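Local coordinates for poly-beta-hydroxybuterate polymerase (Cupriavidus necator, PDB 5T6O), which builds polyhydroxybutyrate without a template through this catalytic domain of a class I synthase, a reaction that is probably an acyl transfer, at residues R99-A104 against D111-L116; T127-L132 against E137-S142; F23-Y28 against R105-Q110; V66-T71 against D350-L355. The protein carries 1 engineered substitution. All coordinates share one frame; numbering follows the deposited sequence. Where two conformers were deposited one is given.

Contact 1: R99-A104 against D111-L116; sequences RAIEVA and DKINVL. With SO4 (sulfate ion), chain C.
Ile113 reaches from the sheet toward the sheet-facing side of the helix, where its CD1 carbon does nearly all the touching. That methyl lies 4.2 Å from Ala104 CB and 4.1 Å from Ile101 O, and the Ile101 branch carbon CG2 flanks it at 4.3 Å from Ile113 CD1. The reach follows from the torsions: CG1 stands between the backbone N and the carbonyl carbon (chi1 68°), and an extended chi2 carries CD1 outward. All three residues are buried, yet only 140 Å² is covered in total, which indicates a narrow, mainly apolar footing. Leu41 of the adjacent strand 40-43 also meets both isoleucines.

The other flank of the helix is polar and looser. Arg99 bends at chi2 and presents its guanidinium edge, nearly in plane, to a sulfate: NE donates to O2 of the ion at 2.8 Å and NH1 to its O4 at 2.9 Å, both nearly straight. Exposed Glu102 forms a longer, bent salt bridge, Arg99 NH2 to Glu102 OE1 at 3.3 Å, approached from above the carboxylate plane. The sulfate probably comes from the crystallisation liquor. A helix seated by small and branched apolar residues on a strand of the parallel part of the sheet is the layering of the alpha/beta hydrolase fold.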
loop_
_atom_site.group_PDB
_atom_site.type_symbol
_atom_site.label_atom_id
_atom_site.label_comp_id
_atom_site.label_asym_id
_atom_site.label_seq_id
_atom_site.Cartn_x
_atom_site.Cartn_y
_atom_site.Cartn_z
ATOM N N ARG A 99 -38.334 14.961 -3.652
ATOM C CA ARG A 99 -39.727 14.545 -3.822
ATOM C C ARG A 99 -40.078 13.369 -2.912
ATOM O O ARG A 99 -41.150 13.355 -2.297
ATOM C CB ARG A 99 -39.983 14.191 -5.292
ATOM C CG ARG A 99 -41.450 13.925 -5.657
ATOM C CD ARG A 99 -42.319 15.169 -5.471
ATOM N NE ARG A 99 -43.556 15.065 -6.246
ATOM C CZ ARG A 99 -44.782 15.198 -5.746
ATOM N NH1 ARG A 99 -45.834 15.068 -6.542
ATOM N NH2 ARG A 99 -44.960 15.482 -4.463
ATOM N N ALA A 100 -39.187 12.375 -2.803
ATOM C CA ALA A 100 -39.482 11.214 -1.964
ATOM C C ALA A 100 -39.569 11.599 -0.498
ATOM O O ALA A 100 -40.414 11.080 0.241
ATOM C CB ALA A 100 -38.422 10.127 -2.152
ATOM N N ILE A 101 -38.682 12.490 -0.049
ATOM C CA ILE A 101 -38.774 12.996 1.317
ATOM C C ILE A 101 -40.128 13.653 1.552
ATOM O O ILE A 101 -40.778 13.419 2.583
ATOM C CB ILE A 101 -37.609 13.962 1.603
ATOM C CG1 ILE A 101 -36.287 13.191 1.630
ATOM C CG2 ILE A 101 -37.805 14.687 2.935
ATOM C CD1 ILE A 101 -35.075 14.104 1.608
ATOM N N GLU A 102 -40.581 14.477 0.594
ATOM C CA GLU A 102 -41.836 15.206 0.757
ATOM C C GLU A 102 -43.024 14.254 0.830
ATOM O O GLU A 102 -43.924 14.427 1.666
ATOM C CB GLU A 102 -42.018 16.196 -0.393
ATOM C CG GLU A 102 -43.350 16.945 -0.367
ATOM C CD GLU A 102 -43.606 17.782 -1.620
ATOM O OE1 GLU A 102 -43.063 17.455 -2.707
ATOM O OE2 GLU A 102 -44.358 18.775 -1.512
ATOM N N VAL A 103 -43.046 13.239 -0.034
ATOM C CA VAL A 103 -44.194 12.339 -0.076
ATOM C C VAL A 103 -44.211 11.439 1.148
ATOM O O VAL A 103 -45.261 11.244 1.777
ATOM C CB VAL A 103 -44.191 11.526 -1.384
ATOM C CG1 VAL A 103 -45.331 10.503 -1.364
ATOM C CG2 VAL A 103 -44.316 12.474 -2.598
ATOM N N ALA A 104 -43.056 10.877 1.514
ATOM C CA ALA A 104 -43.003 10.044 2.715
ATOM C C ALA A 104 -43.391 10.838 3.959
ATOM O O ALA A 104 -44.137 10.351 4.815
ATOM C CB ALA A 104 -41.606 9.450 2.874
ATOM N N ASP A 111 -43.700 15.578 11.574
ATOM C CA ASP A 111 -42.891 16.746 11.248
ATOM C C ASP A 111 -41.528 16.354 10.681
ATOM O O ASP A 111 -40.979 17.062 9.824
ATOM C CB ASP A 111 -42.728 17.618 12.492
ATOM C CG ASP A 111 -41.982 18.903 12.211
ATOM O OD1 ASP A 111 -42.192 19.481 11.122
ATOM O OD2 ASP A 111 -41.182 19.333 13.074
ATOM N N LYS A 112 -40.971 15.231 11.134
ATOM C CA LYS A 112 -39.666 14.764 10.687
ATOM C C LYS A 112 -39.698 13.256 10.482
ATOM O O LYS A 112 -40.435 12.533 11.164
ATOM C CB LYS A 112 -38.560 15.122 11.694
ATOM C CG LYS A 112 -38.378 16.625 11.913
ATOM C CD LYS A 112 -37.211 16.917 12.849
ATOM C CE LYS A 112 -37.121 18.402 13.198
ATOM N NZ LYS A 112 -36.865 19.238 11.999
ATOM N N ILE A 113 -38.876 12.794 9.534
ATOM C CA ILE A 113 -38.702 11.377 9.245
ATOM C C ILE A 113 -37.227 11.023 9.397
ATOM O O ILE A 113 -36.343 11.883 9.387
ATOM C CB ILE A 113 -39.206 11.003 7.830
ATOM C CG1 ILE A 113 -38.310 11.624 6.746
ATOM C CG2 ILE A 113 -40.671 11.421 7.653
ATOM C CD1 ILE A 113 -38.709 11.237 5.317
ATOM N N ASN A 114 -36.965 9.734 9.548
ATOM C CA ASN A 114 -35.600 9.239 9.470
ATOM C C ASN A 114 -35.289 8.891 8.026
ATOM O O ASN A 114 -36.171 8.474 7.269
ATOM C CB ASN A 114 -35.417 8.019 10.370
ATOM C CG ASN A 114 -35.434 8.390 11.835
ATOM O OD1 ASN A 114 -34.897 9.430 12.226
ATOM N ND2 ASN A 114 -36.062 7.559 12.649
ATOM N N VAL A 115 -34.038 9.106 7.617
ATOM C CA VAL A 115 -33.653 8.750 6.258
ATOM C C VAL A 115 -32.390 7.901 6.279
ATOM O O VAL A 115 -31.567 7.975 7.198
ATOM C CB VAL A 115 -33.459 9.981 5.336
ATOM C CG1 VAL A 115 -34.650 10.932 5.424
ATOM C CG2 VAL A 115 -32.155 10.688 5.639
ATOM N N LEU A 116 -32.253 7.078 5.248
ATOM C CA LEU A 116 -31.111 6.202 5.058
ATOM C C LEU A 116 -30.683 6.288 3.599
ATOM O O LEU A 116 -31.524 6.369 2.696
ATOM C CB LEU A 116 -31.445 4.741 5.436
ATOM C CG LEU A 116 -30.451 3.614 5.110
ATOM C CD1 LEU A 116 -30.687 2.428 6.058
ATOM C CD2 LEU A 116 -30.540 3.133 3.647
HETATM S S SO4 C . -44.259 14.958 -9.798
HETATM O O1 SO4 C . -44.614 16.370 -9.755
HETATM O O2 SO4 C . -43.032 14.731 -9.021
HETATM O O3 SO4 C . -44.066 14.536 -11.178
HETATM O O4 SO4 C . -45.359 14.187 -9.231
#

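Contact 2: T127-L132 against E137-S142; sequences TALAVL and EHPAAS
Leu132 and Leu129, one helical turn apart, supply the apolar part of the contact with Pro139 and Ala140. Leu132 CD1 rests 3.8 Å from Pro139 CG, while Leu129 CD2 touches both the proline ring and Ala140, 3.9 Å from Ala140 CB. Both leucines hold CG beside the backbone N (chi1 -77° for Leu132), but their side chains meet Pro139 differently: Leu129 slides past it in the opposite direction, whereas Leu132 crosses it at a slant. The other Leu132 methyl, CD2, lies almost equally far from CD, OE1 and OE2 of Glu137, with OE2 nearest at 3.7 Å, so it packs against the carboxylate as a whole rather than one oxygen.

Between the segments, hydrogen bonding uses backbone atoms alone. Glu137 N donates to Leu132 O at 2.8 Å and 156°, approaching from above the carbonyl plane. One water completes the polar seam, giving protons to Leu129 O at 2.9 Å and to Glu137 O at 2.8 Å.

Direct bond and water bridge together hold the returning chain against the last turns of the helix. The sequence strand 113-118, helix 120-134, strand 140-146 is a beta-alpha-beta crossover, the repeating unit of the parallel sheet in alpha/beta hydrolases.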
loop_
_atom_site.group_PDB
_atom_site.type_symbol
_atom_site.label_atom_id
_atom_site.label_comp_id
_atom_site.label_asym_id
_atom_site.label_seq_id
_atom_site.Cartn_x
_atom_site.Cartn_y
_atom_site.Cartn_z
ATOM N N THR A 127 -26.887 15.138 -0.422
ATOM C CA THR A 127 -26.991 16.355 -1.219
ATOM C C THR A 127 -28.386 16.956 -1.105
ATOM O O THR A 127 -28.536 18.170 -0.925
ATOM C CB THR A 127 -26.640 16.049 -2.679
ATOM O OG1 THR A 127 -25.306 15.528 -2.739
ATOM C CG2 THR A 127 -26.751 17.304 -3.549
ATOM N N ALA A 128 -29.418 16.109 -1.166
ATOM C CA ALA A 128 -30.796 16.588 -1.083
ATOM C C ALA A 128 -31.070 17.285 0.243
ATOM O O ALA A 128 -31.714 18.341 0.273
ATOM C CB ALA A 128 -31.768 15.423 -1.280
ATOM N N LEU A 129 -30.609 16.703 1.353
ATOM C CA LEU A 129 -30.846 17.338 2.643
ATOM C C LEU A 129 -30.052 18.633 2.778
ATOM O O LEU A 129 -30.536 19.594 3.384
ATOM C CB LEU A 129 -30.521 16.359 3.773
ATOM C CG LEU A 129 -31.559 15.245 3.928
ATOM C CD1 LEU A 129 -31.055 14.191 4.890
ATOM C CD2 LEU A 129 -32.894 15.812 4.413
ATOM N N ALA A 130 -28.853 18.691 2.192
ATOM C CA ALA A 130 -28.103 19.943 2.193
ATOM C C ALA A 130 -28.814 21.009 1.361
ATOM O O ALA A 130 -28.832 22.187 1.737
ATOM C CB ALA A 130 -26.681 19.710 1.683
ATOM N N VAL A 131 -29.391 20.618 0.219
ATOM C CA VAL A 131 -30.193 21.554 -0.570
ATOM C C VAL A 131 -31.380 22.044 0.246
ATOM O O VAL A 131 -31.661 23.249 0.309
ATOM C CB VAL A 131 -30.642 20.902 -1.892
ATOM C CG1 VAL A 131 -31.766 21.727 -2.567
ATOM C CG2 VAL A 131 -29.449 20.752 -2.839
ATOM N N LEU A 132 -32.087 21.115 0.894
ATOM C CA LEU A 132 -33.252 21.484 1.690
ATOM C C LEU A 132 -32.874 22.408 2.845
ATOM O O LEU A 132 -33.614 23.349 3.159
ATOM C CB LEU A 132 -33.945 20.219 2.208
ATOM C CG LEU A 132 -34.799 19.477 1.174
ATOM C CD1 LEU A 132 -35.131 18.050 1.626
ATOM C CD2 LEU A 132 -36.072 20.266 0.899
ATOM N N GLU A 137 -35.354 24.234 5.204
ATOM C CA GLU A 137 -36.198 23.070 5.444
ATOM C C GLU A 137 -35.385 21.960 6.093
ATOM O O GLU A 137 -34.294 21.621 5.620
ATOM C CB GLU A 137 -36.819 22.563 4.144
ATOM C CG GLU A 137 -37.954 23.421 3.617
ATOM C CD GLU A 137 -38.370 22.991 2.224
ATOM O OE1 GLU A 137 -37.916 23.620 1.247
ATOM O OE2 GLU A 137 -39.125 22.004 2.105
ATOM N N HIS A 138 -35.930 21.385 7.160
ATOM C CA HIS A 138 -35.246 20.370 7.959
ATOM C C HIS A 138 -36.202 19.206 8.186
ATOM O O HIS A 138 -36.724 19.010 9.291
ATOM C CB HIS A 138 -34.758 20.977 9.275
ATOM C CG HIS A 138 -33.915 22.200 9.084
ATOM N ND1 HIS A 138 -32.569 22.137 8.794
ATOM C CD2 HIS A 138 -34.234 23.516 9.091
ATOM C CE1 HIS A 138 -32.087 23.361 8.667
ATOM N NE2 HIS A 138 -33.079 24.217 8.834
ATOM N N PRO A 139 -36.454 18.403 7.145
ATOM C CA PRO A 139 -37.455 17.334 7.265
ATOM C C PRO A 139 -36.942 16.052 7.905
ATOM O O PRO A 139 -37.747 15.132 8.100
ATOM C CB PRO A 139 -37.857 17.080 5.804
ATOM C CG PRO A 139 -36.589 17.355 5.042
ATOM C CD PRO A 139 -35.949 18.533 5.766
ATOM N N ALA A 140 -35.650 15.947 8.215
ATOM C CA ALA A 140 -35.059 14.708 8.713
ATOM C C ALA A 140 -34.755 14.817 10.199
ATOM O O ALA A 140 -34.173 15.811 10.649
ATOM C CB ALA A 140 -33.779 14.355 7.947
ATOM N N ALA A 141 -35.146 13.780 10.950
ATOM C CA ALA A 141 -34.772 13.654 12.351
ATOM C C ALA A 141 -33.357 13.116 12.500
ATOM O O ALA A 141 -32.636 13.504 13.427
ATOM C CB ALA A 141 -35.757 12.734 13.080
ATOM N N SER A 142 -32.950 12.238 11.588
ATOM C CA SER A 142 -31.649 11.596 11.632
ATOM C C SER A 142 -31.361 11.050 10.244
ATOM O O SER A 142 -32.265 10.916 9.418
ATOM C CB SER A 142 -31.610 10.480 12.679
ATOM O OG SER A 142 -32.233 9.303 12.184
HETATM O O HOH W 1 -32.463 19.493 5.486
#

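Contact 3: F23-Y28 against R105-Q110; sequences FQLLQY and RDISGQ
Ile107 places CG1 beside its backbone N and CG2 anti to that nitrogen (chi1 -70°), which points the CG1-CD1 arm and the CG2 methyl toward the strand. Leu25 answers with CG anti to its own N (chi1 -170°) and a turned chi2, bringing Leu25 CD2 to 4.4 Å from Ile107 CD1. Gln27 is fully extended, and its amide end meets the other branch, CG2 of Ile107, at a slant; the amide's orientation is uncertain, so nothing finer is claimed for it. Evidence for a light contact is consistent: 101 Å² is buried, and the closest alpha carbons, Gln27 CA and Ile107 CA, are 9.9 Å apart.

Just beyond Ile107 the helix stops in a compact turn. Ser108 OG donates to Arg105 O at 2.9 Å and accepts from Gln110 N at 3.0 Å, the latter bond forming an ST turn, while Gly109 takes a positive phi of 70°.

Strand 23-28 runs antiparallel between strands 14-19 and 72-77, and Ile107 also touches Val17 and Phe73 from those two neighbours. Val103, one turn earlier, packs on Leu25, and Phe23 lies against Ala96 and Ala100. One flank of the C-terminal half of helix 89-108 therefore lies over these antiparallel strands, while Ile101 and Ala104 face strand 113-118.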
loop_
_atom_site.group_PDB
_atom_site.type_symbol
_atom_site.label_atom_id
_atom_site.label_comp_id
_atom_site.label_asym_id
_atom_site.label_seq_id
_atom_site.Cartn_x
_atom_site.Cartn_y
_atom_site.Cartn_z
ATOM N N PHE A 23 -39.012 7.659 -10.247
ATOM C CA PHE A 23 -38.990 6.615 -9.228
ATOM C C PHE A 23 -40.409 6.236 -8.821
ATOM O O PHE A 23 -41.384 6.927 -9.140
ATOM C CB PHE A 23 -38.199 7.060 -7.995
ATOM C CG PHE A 23 -38.955 8.003 -7.097
ATOM C CD1 PHE A 23 -39.201 9.307 -7.489
ATOM C CD2 PHE A 23 -39.397 7.585 -5.846
ATOM C CE1 PHE A 23 -39.898 10.171 -6.652
ATOM C CE2 PHE A 23 -40.083 8.441 -5.008
ATOM C CZ PHE A 23 -40.335 9.731 -5.404
ATOM N N GLN A 24 -40.499 5.104 -8.124
ATOM C CA GLN A 24 -41.685 4.694 -7.383
ATOM C C GLN A 24 -41.368 4.695 -5.894
ATOM O O GLN A 24 -40.298 4.234 -5.479
ATOM C CB GLN A 24 -42.141 3.294 -7.792
ATOM C CG GLN A 24 -42.711 3.219 -9.195
ATOM C CD GLN A 24 -43.180 1.836 -9.549
ATOM O OE1 GLN A 24 -42.440 0.852 -9.394
ATOM N NE2 GLN A 24 -44.435 1.740 -10.007
ATOM N N LEU A 25 -42.289 5.208 -5.084
ATOM C CA LEU A 25 -42.133 5.138 -3.638
ATOM C C LEU A 25 -42.826 3.875 -3.137
ATOM O O LEU A 25 -44.034 3.717 -3.330
ATOM C CB LEU A 25 -42.720 6.363 -2.942
ATOM C CG LEU A 25 -42.361 6.424 -1.447
ATOM C CD1 LEU A 25 -40.869 6.643 -1.258
ATOM C CD2 LEU A 25 -43.164 7.527 -0.757
ATOM N N LEU A 26 -42.059 2.967 -2.533
ATOM C CA LEU A 26 -42.651 1.796 -1.893
ATOM C C LEU A 26 -42.898 2.075 -0.418
ATOM O O LEU A 26 -42.133 2.787 0.231
ATOM C CB LEU A 26 -41.744 0.570 -2.013
ATOM C CG LEU A 26 -41.190 0.213 -3.400
ATOM C CD1 LEU A 26 -40.486 -1.153 -3.371
ATOM C CD2 LEU A 26 -42.266 0.231 -4.440
ATOM N N GLN A 27 -43.978 1.495 0.109
ATOM C CA GLN A 27 -44.253 1.476 1.542
ATOM C C GLN A 27 -44.528 0.034 1.923
ATOM O O GLN A 27 -45.343 -0.627 1.277
ATOM C CB GLN A 27 -45.461 2.345 1.932
ATOM C CG GLN A 27 -45.754 2.316 3.440
ATOM C CD GLN A 27 -46.960 3.157 3.836
ATOM O OE1 GLN A 27 -47.411 3.130 4.993
ATOM N NE2 GLN A 27 -47.501 3.899 2.878
ATOM N N TYR A 28 -43.836 -0.469 2.941
ATOM C CA TYR A 28 -43.975 -1.880 3.280
ATOM C C TYR A 28 -45.079 -2.122 4.304
ATOM O O TYR A 28 -45.369 -1.274 5.152
ATOM C CB TYR A 28 -42.633 -2.427 3.779
ATOM C CG TYR A 28 -41.656 -2.464 2.630
ATOM C CD1 TYR A 28 -41.664 -3.522 1.720
ATOM C CD2 TYR A 28 -40.762 -1.420 2.420
ATOM C CE1 TYR A 28 -40.782 -3.558 0.646
ATOM C CE2 TYR A 28 -39.886 -1.432 1.326
ATOM C CZ TYR A 28 -39.899 -2.505 0.456
ATOM O OH TYR A 28 -39.020 -2.538 -0.598
ATOM N N ARG A 105 -42.892 12.069 4.076
ATOM C CA ARG A 105 -43.246 12.909 5.215
ATOM C C ARG A 105 -44.738 13.230 5.223
ATOM O O ARG A 105 -45.372 13.259 6.284
ATOM C CB ARG A 105 -42.414 14.192 5.171
ATOM C CG ARG A 105 -42.611 15.123 6.338
ATOM C CD ARG A 105 -41.630 16.284 6.258
ATOM N NE ARG A 105 -41.928 17.300 7.259
ATOM C CZ ARG A 105 -42.750 18.325 7.061
ATOM N NH1 ARG A 105 -42.966 19.201 8.035
ATOM N NH2 ARG A 105 -43.355 18.476 5.888
ATOM N N ASP A 106 -45.317 13.462 4.043
ATOM C CA ASP A 106 -46.744 13.753 3.964
ATOM C C ASP A 106 -47.575 12.558 4.411
ATOM O O ASP A 106 -48.514 12.698 5.202
ATOM C CB ASP A 106 -47.118 14.148 2.538
ATOM C CG ASP A 106 -48.550 14.633 2.427
ATOM O OD1 ASP A 106 -49.474 13.793 2.357
ATOM O OD2 ASP A 106 -48.747 15.865 2.407
ATOM N N ILE A 107 -47.254 11.372 3.894
ATOM C CA ILE A 107 -47.987 10.173 4.289
ATOM C C ILE A 107 -47.877 9.944 5.787
ATOM O O ILE A 107 -48.863 9.601 6.448
ATOM C CB ILE A 107 -47.478 8.954 3.502
ATOM C CG1 ILE A 107 -47.905 9.065 2.040
ATOM C CG2 ILE A 107 -47.965 7.666 4.156
ATOM C CD1 ILE A 107 -47.095 8.196 1.116
ATOM N N SER A 108 -46.675 10.115 6.346
ATOM C CA SER A 108 -46.476 9.847 7.769
ATOM C C SER A 108 -47.250 10.816 8.653
ATOM O O SER A 108 -47.578 10.477 9.796
ATOM C CB SER A 108 -44.988 9.915 8.124
ATOM O OG SER A 108 -44.543 11.262 8.229
ATOM N N GLY A 109 -47.542 12.020 8.163
ATOM C CA GLY A 109 -48.126 13.007 9.052
ATOM C C GLY A 109 -47.185 13.533 10.113
ATOM O O GLY A 109 -47.611 14.305 10.973
ATOM N N GLN A 110 -45.910 13.149 10.073
ATOM C CA GLN A 110 -44.926 13.559 11.061
ATOM C C GLN A 110 -44.176 14.799 10.599
ATOM O O GLN A 110 -43.997 15.029 9.403
ATOM C CB GLN A 110 -43.922 12.434 11.315
ATOM C CG GLN A 110 -44.504 11.275 12.069
ATOM C CD GLN A 110 -44.718 11.614 13.520
ATOM O OE1 GLN A 110 -43.780 11.994 14.226
ATOM N NE2 GLN A 110 -45.952 11.502 13.974
#

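Contact 4: V66-T71 against D350-L355; sequences VEQGHT and DWTAWL
The imidazole of His70 carries Leu355 CD2 over one face and a water at its edge, in the ring plane. The methyl stands 3.7 Å from the ring centroid and only 17° off the normal, which meets the geometry of a CH-pi contact; it is shifted toward the rim, so the closest ring atom is CE1, 3.5 Å from Leu355 CD2. The ring of His36 meets the same imidazole with the planes about 30° apart. The indole of Trp351 is also covered on one face, by Leu355 CB at 4.2 Å above its plane. Leu355 thus packs on two flat groups, its chain directed by CG anti to the backbone N (chi1 -176°) so that CD2 reaches the histidine.

At the ring edge, His70 NE2 lies 2.8 Å from the water, which in turn gives a proton to Thr352 O, also at 2.8 Å. Alongside this bridge a lighter apolar touch joins Gln68 CG and Thr352 CG2 at 4.2 Å. Gln68 leads into Gly69, whose positive phi closes helix 61-67 in a Schellman motif and turns the chain so that His70 faces helix 348-358.

The two segments are thus coupled mainly by dispersion over the ring face and by a single water in its plane. A buried imidazole nitrogen finds its polar partner through solvent, while the water link and the methyl above together probably restrain the ring's tilt and rotation.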
loop_
_atom_site.group_PDB
_atom_site.type_symbol
_atom_site.label_atom_id
_atom_site.label_comp_id
_atom_site.label_asym_id
_atom_site.label_seq_id
_atom_site.Cartn_x
_atom_site.Cartn_y
_atom_site.Cartn_z
ATOM N N VAL A 66 -38.507 -3.487 9.246
ATOM C CA VAL A 66 -39.951 -3.572 9.462
ATOM C C VAL A 66 -40.253 -4.429 10.687
ATOM O O VAL A 66 -41.161 -4.120 11.473
ATOM C CB VAL A 66 -40.651 -4.107 8.195
ATOM C CG1 VAL A 66 -42.160 -4.363 8.442
ATOM C CG2 VAL A 66 -40.463 -3.118 7.035
ATOM N N GLU A 67 -39.489 -5.507 10.888
ATOM C CA GLU A 67 -39.748 -6.370 12.039
ATOM C C GLU A 67 -39.277 -5.746 13.346
ATOM O O GLU A 67 -39.732 -6.163 14.416
ATOM C CB GLU A 67 -39.090 -7.739 11.842
ATOM C CG GLU A 67 -39.786 -8.596 10.803
ATOM C CD GLU A 67 -39.354 -10.049 10.853
ATOM N N GLN A 68 -38.399 -4.749 13.294
ATOM C CA GLN A 68 -38.053 -4.002 14.496
ATOM C C GLN A 68 -39.054 -2.900 14.813
ATOM O O GLN A 68 -38.850 -2.158 15.777
ATOM C CB GLN A 68 -36.649 -3.394 14.364
ATOM C CG GLN A 68 -35.527 -4.416 14.337
ATOM C CD GLN A 68 -35.540 -5.309 15.560
ATOM O OE1 GLN A 68 -35.503 -6.528 15.444
ATOM N NE2 GLN A 68 -35.596 -4.704 16.739
ATOM N N GLY A 69 -40.118 -2.758 14.028
ATOM C CA GLY A 69 -41.150 -1.802 14.350
ATOM C C GLY A 69 -40.998 -0.427 13.744
ATOM O O GLY A 69 -41.429 0.555 14.360
ATOM N N HIS A 70 -40.415 -0.311 12.552
ATOM C CA HIS A 70 -40.405 0.947 11.823
ATOM C C HIS A 70 -41.245 0.830 10.562
ATOM O O HIS A 70 -41.232 -0.207 9.887
ATOM C CB HIS A 70 -38.980 1.370 11.444
ATOM C CG HIS A 70 -38.070 1.533 12.619
ATOM N ND1 HIS A 70 -37.742 2.766 13.146
ATOM C CD2 HIS A 70 -37.437 0.613 13.388
ATOM C CE1 HIS A 70 -36.927 2.599 14.172
ATOM N NE2 HIS A 70 -36.725 1.303 14.338
ATOM N N THR A 71 -41.983 1.895 10.262
ATOM C CA THR A 71 -42.572 2.065 8.941
ATOM C C THR A 71 -41.459 2.390 7.958
ATOM O O THR A 71 -40.698 3.338 8.175
ATOM C CB THR A 71 -43.598 3.192 8.971
ATOM O OG1 THR A 71 -44.570 2.927 9.992
ATOM C CG2 THR A 71 -44.290 3.356 7.599
ATOM N N ASP A 350 -26.765 -2.800 16.602
ATOM C CA ASP A 350 -26.231 -1.510 17.024
ATOM C C ASP A 350 -26.970 -0.378 16.335
ATOM O O ASP A 350 -27.397 0.596 16.971
ATOM C CB ASP A 350 -24.739 -1.434 16.703
ATOM C CG ASP A 350 -24.102 -0.145 17.198
ATOM O OD1 ASP A 350 -24.187 0.885 16.491
ATOM O OD2 ASP A 350 -23.506 -0.162 18.295
ATOM N N TRP A 351 -27.148 -0.506 15.022
ATOM C CA TRP A 351 -27.835 0.527 14.260
ATOM C C TRP A 351 -29.318 0.618 14.626
ATOM O O TRP A 351 -29.845 1.722 14.811
ATOM C CB TRP A 351 -27.662 0.272 12.764
ATOM C CG TRP A 351 -28.513 1.205 11.964
ATOM C CD1 TRP A 351 -28.476 2.558 11.999
ATOM C CD2 TRP A 351 -29.542 0.849 11.029
ATOM N NE1 TRP A 351 -29.425 3.084 11.143
ATOM C CE2 TRP A 351 -30.081 2.052 10.523
ATOM C CE3 TRP A 351 -30.056 -0.369 10.565
ATOM C CZ2 TRP A 351 -31.124 2.075 9.596
ATOM C CZ3 TRP A 351 -31.078 -0.341 9.623
ATOM C CH2 TRP A 351 -31.600 0.867 9.150
ATOM N N THR A 352 -30.027 -0.518 14.710
ATOM C CA THR A 352 -31.465 -0.404 14.953
ATOM C C THR A 352 -31.745 0.166 16.337
ATOM O O THR A 352 -32.740 0.883 16.516
ATOM C CB THR A 352 -32.189 -1.748 14.790
ATOM O OG1 THR A 352 -31.710 -2.685 15.760
ATOM C CG2 THR A 352 -31.968 -2.320 13.383
ATOM N N ALA A 353 -30.884 -0.130 17.318
ATOM C CA ALA A 353 -31.032 0.492 18.629
ATOM C C ALA A 353 -30.804 1.995 18.540
ATOM O O ALA A 353 -31.539 2.777 19.153
ATOM C CB ALA A 353 -30.072 -0.148 19.638
ATOM N N TRP A 354 -29.796 2.415 17.775
ATOM C CA TRP A 354 -29.588 3.840 17.522
ATOM C C TRP A 354 -30.795 4.445 16.819
ATOM O O TRP A 354 -31.279 5.516 17.209
ATOM C CB TRP A 354 -28.312 4.037 16.697
ATOM C CG TRP A 354 -28.016 5.471 16.259
ATOM C CD1 TRP A 354 -27.224 6.387 16.902
ATOM C CD2 TRP A 354 -28.483 6.113 15.065
ATOM N NE1 TRP A 354 -27.190 7.571 16.183
ATOM C CE2 TRP A 354 -27.952 7.425 15.055
ATOM C CE3 TRP A 354 -29.303 5.711 14.007
ATOM C CZ2 TRP A 354 -28.224 8.338 14.029
ATOM C CZ3 TRP A 354 -29.564 6.620 12.979
ATOM C CH2 TRP A 354 -29.030 7.921 13.006
ATOM N N LEU A 355 -31.326 3.748 15.807
ATOM C CA LEU A 355 -32.459 4.283 15.057
ATOM C C LEU A 355 -33.703 4.391 15.932
ATOM O O LEU A 355 -34.474 5.351 15.812
ATOM C CB LEU A 355 -32.740 3.408 13.838
ATOM C CG LEU A 355 -33.850 3.894 12.904
ATOM C CD1 LEU A 355 -33.397 5.140 12.160
ATOM C CD2 LEU A 355 -34.208 2.788 11.935
HETATM O O HOH W 2 -35.266 -0.342 16.131
#

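Overall arrangement
Across the central sheet the contacts come in the order 2, 1, 3. Contacts 1 and 3 share helix 89-108, with centres about 7 Å apart, and their segments alternate along the chain; contact 2 follows contact 1 in series, about 9 Å away between centres. Neighbouring strands 113-118 and 140-146 join those two through the backbone bond of Ile113 O to Ala141 N and through Asn114 with Ser142. Contact 4, whose centre is about 16 Å from contact 1, brackets contacts 1 and 2 in sequence. Its helix 348-358 reaches the sheet through Trp351 on Leu116 and Trp354 on Ser142. Segments far apart in sequence thereby converge on one alpha/beta hydrolase core.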